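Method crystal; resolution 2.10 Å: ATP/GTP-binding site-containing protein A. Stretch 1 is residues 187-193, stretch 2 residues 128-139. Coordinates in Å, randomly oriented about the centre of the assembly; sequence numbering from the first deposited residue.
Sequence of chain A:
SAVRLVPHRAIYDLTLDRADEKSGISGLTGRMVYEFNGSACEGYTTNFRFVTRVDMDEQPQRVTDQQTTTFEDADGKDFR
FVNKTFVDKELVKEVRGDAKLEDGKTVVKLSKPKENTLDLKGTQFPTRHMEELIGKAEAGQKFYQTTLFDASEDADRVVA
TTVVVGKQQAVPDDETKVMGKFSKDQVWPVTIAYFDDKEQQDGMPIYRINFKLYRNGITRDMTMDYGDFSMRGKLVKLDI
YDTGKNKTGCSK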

ATOM      1  N   VAL A 187      -4.495   8.532 -16.236  1.00 52.54           N
ATOM      2  CA  VAL A 187      -4.559   7.885 -14.945  1.00 51.21           C
ATOM      3  C   VAL A 187      -5.982   7.453 -14.684  1.00 49.45           C
ATOM      4  O   VAL A 187      -6.896   7.910 -15.337  1.00 43.96           O
ATOM      5  CB  VAL A 187      -4.133   8.803 -13.793  1.00 49.29           C
ATOM      6  CG1 VAL A 187      -2.747   9.366 -14.026  1.00 51.20           C
ATOM      7  CG2 VAL A 187      -5.148   9.906 -13.583  1.00 42.81           C
ATOM      8  N   TRP A 188      -6.152   6.524 -13.764  1.00 48.99           N
ATOM      9  CA  TRP A 188      -7.466   6.075 -13.376  1.00 46.93           C
ATOM     10  C   TRP A 188      -7.641   6.444 -11.929  1.00 48.85           C
ATOM     11  O   TRP A 188      -6.755   6.196 -11.135  1.00 51.32           O
ATOM     12  CB  TRP A 188      -7.567   4.563 -13.437  1.00 47.53           C
ATOM     13  CG  TRP A 188      -7.626   3.979 -14.775  1.00 53.12           C
ATOM     14  CD1 TRP A 188      -8.657   4.047 -15.651  1.00 53.74           C
ATOM     15  CD2 TRP A 188      -6.624   3.187 -15.396  1.00 52.98           C
ATOM     16  NE1 TRP A 188      -8.356   3.365 -16.786  1.00 56.26           N
ATOM     17  CE2 TRP A 188      -7.109   2.822 -16.656  1.00 59.68           C
ATOM     18  CE3 TRP A 188      -5.361   2.753 -15.011  1.00 47.90           C
ATOM     19  CZ2 TRP A 188      -6.373   2.049 -17.534  1.00 63.79           C
ATOM     20  CZ3 TRP A 188      -4.641   1.993 -15.875  1.00 52.83           C
ATOM     21  CH2 TRP A 188      -5.141   1.644 -17.124  1.00 62.25           C
ATOM     22  N   PRO A 189      -8.756   7.087 -11.580  1.00 50.09           N
ATOM     23  CA  PRO A 189      -8.924   7.325 -10.153  1.00 47.27           C
ATOM     24  C   PRO A 189      -9.246   5.976  -9.558  1.00 48.35           C
ATOM     25  O   PRO A 189     -10.039   5.264 -10.137  1.00 48.36           O
ATOM     26  CB  PRO A 189     -10.127   8.248 -10.094  1.00 48.59           C
ATOM     27  CG  PRO A 189     -10.196   8.879 -11.437  1.00 51.13           C
ATOM     28  CD  PRO A 189      -9.742   7.819 -12.383  1.00 52.32           C
ATOM     29  N   VAL A 190      -8.647   5.622  -8.432  1.00 49.62           N
ATOM     30  CA  VAL A 190      -8.905   4.320  -7.841  1.00 45.76           C
ATOM     31  C   VAL A 190      -9.136   4.497  -6.356  1.00 50.71           C
ATOM     32  O   VAL A 190      -8.387   5.215  -5.684  1.00 51.39           O
ATOM     33  CB  VAL A 190      -7.762   3.328  -8.101  1.00 38.45           C
ATOM     34  CG1 VAL A 190      -8.216   1.946  -7.750  1.00 35.81           C
ATOM     35  CG2 VAL A 190      -7.330   3.380  -9.537  1.00 37.89           C
ATOM     36  N   THR A 191     -10.193   3.865  -5.861  1.00 53.42           N
ATOM     37  CA  THR A 191     -10.496   3.769  -4.445  1.00 47.89           C
ATOM     38  C   THR A 191     -10.478   2.293  -4.076  1.00 49.49           C
ATOM     39  O   THR A 191     -11.171   1.488  -4.698  1.00 49.02           O
ATOM     40  CB  THR A 191     -11.856   4.405  -4.125  1.00 42.47           C
ATOM     41  OG1 THR A 191     -11.823   5.803  -4.433  1.00 47.79           O
ATOM     42  CG2 THR A 191     -12.205   4.238  -2.667  1.00 38.67           C
ATOM     43  N   ILE A 192      -9.672   1.934  -3.090  1.00 51.29           N
ATOM     44  CA  ILE A 192      -9.652   0.577  -2.565  1.00 50.60           C
ATOM     45  C   ILE A 192     -10.107   0.638  -1.117  1.00 47.72           C
ATOM     46  O   ILE A 192      -9.507   1.356  -0.308  1.00 48.30           O
ATOM     47  CB  ILE A 192      -8.263  -0.061  -2.695  1.00 46.51           C
ATOM     48  CG1 ILE A 192      -7.818  -0.007  -4.157  1.00 45.30           C
ATOM     49  CG2 ILE A 192      -8.297  -1.478  -2.211  1.00 43.93           C
ATOM     50  CD1 ILE A 192      -6.601  -0.830  -4.470  1.00 44.29           C
ATOM     51  N   ALA A 193     -11.188  -0.073  -0.800  1.00 48.96           N
ATOM     52  CA  ALA A 193     -11.683  -0.184   0.564  1.00 48.72           C
ATOM     53  C   ALA A 193     -11.371  -1.574   1.087  1.00 45.25           C
ATOM     54  O   ALA A 193     -11.618  -2.565   0.397  1.00 44.25           O
ATOM     55  CB  ALA A 193     -13.183   0.085   0.645  1.00 49.14           C
TER
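Stretch 2 128-139: RHMEELIGKAEA

Stretch 2 is an α-helix that packs obliquely across one face of the β-strand of stretch 1, in a contact made wholly of side-chain packing, with no hydrogen bond between the two. Residues 128-138 are helical, continuing a helix that begins earlier in the chain, and Ala-139 is the first residue to leave helical phi/psi. The backbone ladder is regular, from Glu-132 N to Arg-128 O at 2.7 Å through to Ala-139 N to Gly-135 O at 2.9 Å. These bonds join residues within the helix, and what meets the strand is side chains.

The N-to-C directions of helix and strand make an angle of 115°, so the helix runs crosswise with a tilt toward antiparallel, and the axes come within 10.6 Å. The nearest CA pairs are Trp-188 CA to Ala-137 CA at 7.7 Å and Val-190 CA to Leu-133 CA at 9.1 Å. Extended geometry turns alternate residues to opposite faces, so Trp-188, Val-190 and Ile-192 direct their CA-to-CB bonds toward the helix while the residues between them make no contact with it. The helix answers with its own period: His-129, Leu-133 and Ala-137, four residues apart, fall along one side.

Ala-137 suits the place where the backbones approach most closely, because its lone methyl leaves room for a broad indole. Its CB lies over one face of the Trp-188 ring, 4.0 Å from the centroid of the six-membered ring and 14° off the normal, a CH-pi contact; the nearest ring atom, Trp-188 CE2, is 3.9 Å from Ala-137 CB. Ile-134 CG2 reaches Trp-188 CZ3 at 4.2 Å. Glu-138 contributes the aliphatic part of its side chain, its CG standing 3.6 Å from Trp-188 CH2, while its OE2 is hydrogen-bonded elsewhere in the structure.

One turn back, where the backbones stand farther apart, the longer Leu-133 bridges the gap. Val-190 CG1 lies against both methyls, 3.9 Å from Leu-133 CD1 and 4.0 Å from Leu-133 CD2, and Leu-133 CD2 also reaches Ile-192 CD1 at 3.8 Å. Val-190 and Ile-192 are branched at CB, which favours the extended backbone, and both offer apolar surface to the helix. Ile-192, with chi1 m and chi2 t, also brings its CD1 to the edge of the His-129 ring, 4.3 Å from His-129 CE1. The CA-to-CB bond of His-129 points sideways, but the t rotamer at chi1 carries the imidazole nearer the strand.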

ATOM      1  N   ARG A 128       0.475  -9.065  -7.857  1.00 59.00           N
ATOM      2  CA  ARG A 128      -0.554  -9.659  -8.696  1.00 52.03           C
ATOM      3  C   ARG A 128      -1.835  -8.856  -8.608  1.00 47.16           C
ATOM      4  O   ARG A 128      -2.393  -8.478  -9.615  1.00 48.30           O
ATOM      5  CB  ARG A 128      -0.819 -11.090  -8.268  1.00 56.84           C
ATOM      6  CG  ARG A 128      -1.176 -12.022  -9.405  1.00 63.19           C
ATOM      7  CD  ARG A 128       0.074 -12.619 -10.017  1.00 71.06           C
ATOM      8  NE  ARG A 128      -0.124 -13.994 -10.445  1.00 76.01           N
ATOM      9  CZ  ARG A 128       0.740 -14.674 -11.183  1.00 80.67           C
ATOM     10  NH1 ARG A 128       1.868 -14.113 -11.573  1.00 80.58           N
ATOM     11  NH2 ARG A 128       0.471 -15.916 -11.528  1.00 85.58           N
ATOM     12  N   HIS A 129      -2.241  -8.537  -7.387  1.00 47.25           N
ATOM     13  CA  HIS A 129      -3.403  -7.699  -7.135  1.00 46.68           C
ATOM     14  C   HIS A 129      -3.290  -6.359  -7.845  1.00 48.79           C
ATOM     15  O   HIS A 129      -4.268  -5.862  -8.413  1.00 50.05           O
ATOM     16  CB  HIS A 129      -3.537  -7.512  -5.633  1.00 43.14           C
ATOM     17  CG  HIS A 129      -4.775  -6.798  -5.195  1.00 52.64           C
ATOM     18  ND1 HIS A 129      -5.020  -5.475  -5.488  1.00 55.26           N
ATOM     19  CD2 HIS A 129      -5.807  -7.205  -4.417  1.00 55.37           C
ATOM     20  CE1 HIS A 129      -6.164  -5.107  -4.938  1.00 55.25           C
ATOM     21  NE2 HIS A 129      -6.659  -6.137  -4.279  1.00 55.83           N
HETATM   22  N   MSE A 130      -2.120  -5.755  -7.814  1.00 53.44           N
HETATM   23  CA  MSE A 130      -1.940  -4.513  -8.508  1.00 62.44           C
HETATM   24  C   MSE A 130      -2.137  -4.790  -9.980  1.00 56.92           C
HETATM   25  O   MSE A 130      -2.842  -4.058 -10.640  1.00 56.30           O
HETATM   26  CB  MSE A 130      -0.572  -3.915  -8.210  1.00 87.49           C
HETATM   27  CG  MSE A 130      -0.643  -2.435  -7.819  1.00113.96           C
HETATM   28 SE   MSE A 130      -2.070  -1.929  -6.550  1.00130.71          SE
HETATM   29  CE  MSE A 130      -1.771  -3.240  -5.129  1.00130.94           C
ATOM     30  N   GLU A 131      -1.550  -5.880 -10.484  1.00 56.53           N
ATOM     31  CA  GLU A 131      -1.655  -6.191 -11.907  1.00 50.24           C
ATOM     32  C   GLU A 131      -3.096  -6.437 -12.310  1.00 47.68           C
ATOM     33  O   GLU A 131      -3.530  -6.017 -13.385  1.00 50.22           O
ATOM     34  CB  GLU A 131      -0.802  -7.410 -12.249  1.00 51.12           C
ATOM     35  CG  GLU A 131       0.670  -7.132 -12.281  1.00 58.04           C
ATOM     36  CD  GLU A 131       1.463  -8.329 -12.733  1.00 69.36           C
ATOM     37  OE1 GLU A 131       1.388  -9.382 -12.063  1.00 73.64           O
ATOM     38  OE2 GLU A 131       2.160  -8.221 -13.761  1.00 75.81           O
ATOM     39  N   GLU A 132      -3.847  -7.127 -11.460  1.00 45.25           N
ATOM     40  CA  GLU A 132      -5.258  -7.375 -11.726  1.00 44.60           C
ATOM     41  C   GLU A 132      -6.062  -6.086 -11.716  1.00 45.70           C
ATOM     42  O   GLU A 132      -7.044  -5.951 -12.448  1.00 49.18           O
ATOM     43  CB  GLU A 132      -5.792  -8.333 -10.678  1.00 45.42           C
ATOM     44  CG  GLU A 132      -7.228  -8.637 -10.779  1.00 48.08           C
ATOM     45  CD  GLU A 132      -7.678  -9.363  -9.553  1.00 58.84           C
ATOM     46  OE1 GLU A 132      -7.581  -8.756  -8.461  1.00 59.27           O
ATOM     47  OE2 GLU A 132      -8.089 -10.538  -9.674  1.00 63.83           O
ATOM     48  N   LEU A 133      -5.693  -5.155 -10.847  1.00 44.80           N
ATOM     49  CA  LEU A 133      -6.359  -3.868 -10.833  1.00 42.61           C
ATOM     50  C   LEU A 133      -6.181  -3.157 -12.159  1.00 45.12           C
ATOM     51  O   LEU A 133      -7.145  -2.626 -12.714  1.00 48.85           O
ATOM     52  CB  LEU A 133      -5.815  -3.039  -9.680  1.00 45.12           C
ATOM     53  CG  LEU A 133      -6.074  -1.540  -9.564  1.00 44.83           C
ATOM     54  CD1 LEU A 133      -7.475  -1.150  -9.932  1.00 44.33           C
ATOM     55  CD2 LEU A 133      -5.822  -1.174  -8.139  1.00 45.12           C
ATOM     56  N   ILE A 134      -4.960  -3.158 -12.697  1.00 47.89           N
ATOM     57  CA  ILE A 134      -4.712  -2.499 -13.980  1.00 53.56           C
ATOM     58  C   ILE A 134      -5.473  -3.195 -15.093  1.00 55.20           C
ATOM     59  O   ILE A 134      -6.120  -2.546 -15.919  1.00 59.00           O
ATOM     60  CB  ILE A 134      -3.205  -2.444 -14.299  1.00 60.94           C
ATOM     61  CG1 ILE A 134      -2.451  -1.631 -13.253  1.00 70.04           C
ATOM     62  CG2 ILE A 134      -2.965  -1.820 -15.652  1.00 61.34           C
ATOM     63  CD1 ILE A 134      -0.956  -1.795 -13.338  1.00 75.39           C
ATOM     64  N   GLY A 135      -5.398  -4.518 -15.145  1.00 53.22           N
ATOM     65  CA  GLY A 135      -6.064  -5.271 -16.187  1.00 53.12           C
ATOM     66  C   GLY A 135      -7.552  -5.007 -16.200  1.00 54.45           C
ATOM     67  O   GLY A 135      -8.113  -4.580 -17.209  1.00 56.05           O
ATOM     68  N   LYS A 136      -8.195  -5.243 -15.063  1.00 57.65           N
ATOM     69  CA  LYS A 136      -9.612  -4.943 -14.946  1.00 57.45           C
ATOM     70  C   LYS A 136      -9.896  -3.513 -15.386  1.00 58.38           C
ATOM     71  O   LYS A 136     -10.842  -3.260 -16.132  1.00 59.36           O
ATOM     72  CB  LYS A 136     -10.070  -5.201 -13.510  1.00 56.01           C
ATOM     73  CG  LYS A 136      -9.891  -6.669 -13.130  1.00 57.54           C
ATOM     74  CD  LYS A 136     -10.825  -7.159 -12.041  1.00 58.07           C
ATOM     75  CE  LYS A 136     -10.849  -8.692 -11.999  1.00 58.60           C
ATOM     76  NZ  LYS A 136     -11.970  -9.268 -11.197  1.00 61.76           N
ATOM     77  N   ALA A 137      -9.046  -2.572 -14.985  1.00 58.98           N
ATOM     78  CA  ALA A 137      -9.255  -1.183 -15.377  1.00 52.58           C
ATOM     79  C   ALA A 137      -9.119  -1.001 -16.875  1.00 47.76           C
ATOM     80  O   ALA A 137      -9.926  -0.305 -17.499  1.00 43.79           O
ATOM     81  CB  ALA A 137      -8.266  -0.284 -14.649  1.00 53.12           C
ATOM     82  N   GLU A 138      -8.087  -1.604 -17.466  1.00 53.50           N
ATOM     83  CA  GLU A 138      -7.855  -1.486 -18.904  1.00 56.35           C
ATOM     84  C   GLU A 138      -9.012  -2.065 -19.703  1.00 60.12           C
ATOM     85  O   GLU A 138      -9.360  -1.551 -20.772  1.00 65.04           O
ATOM     86  CB  GLU A 138      -6.563  -2.209 -19.282  1.00 55.58           C
ATOM     87  CG  GLU A 138      -5.293  -1.441 -19.027  1.00 51.80           C
ATOM     88  CD  GLU A 138      -4.087  -2.185 -19.521  1.00 52.05           C
ATOM     89  OE1 GLU A 138      -4.168  -3.416 -19.712  1.00 53.64           O
ATOM     90  OE2 GLU A 138      -3.056  -1.533 -19.741  1.00 59.62           O
ATOM     91  N   ALA A 139      -9.578  -3.163 -19.217  1.00 70.81           N
ATOM     92  CA  ALA A 139     -10.700  -3.862 -19.807  1.00 53.09           C
ATOM     93  C   ALA A 139     -12.039  -3.244 -19.434  1.00 65.99           C
ATOM     94  O   ALA A 139     -13.073  -3.910 -19.530  1.00 65.59           O
ATOM     95  CB  ALA A 139     -10.659  -5.328 -19.386  1.00 53.38           C
TER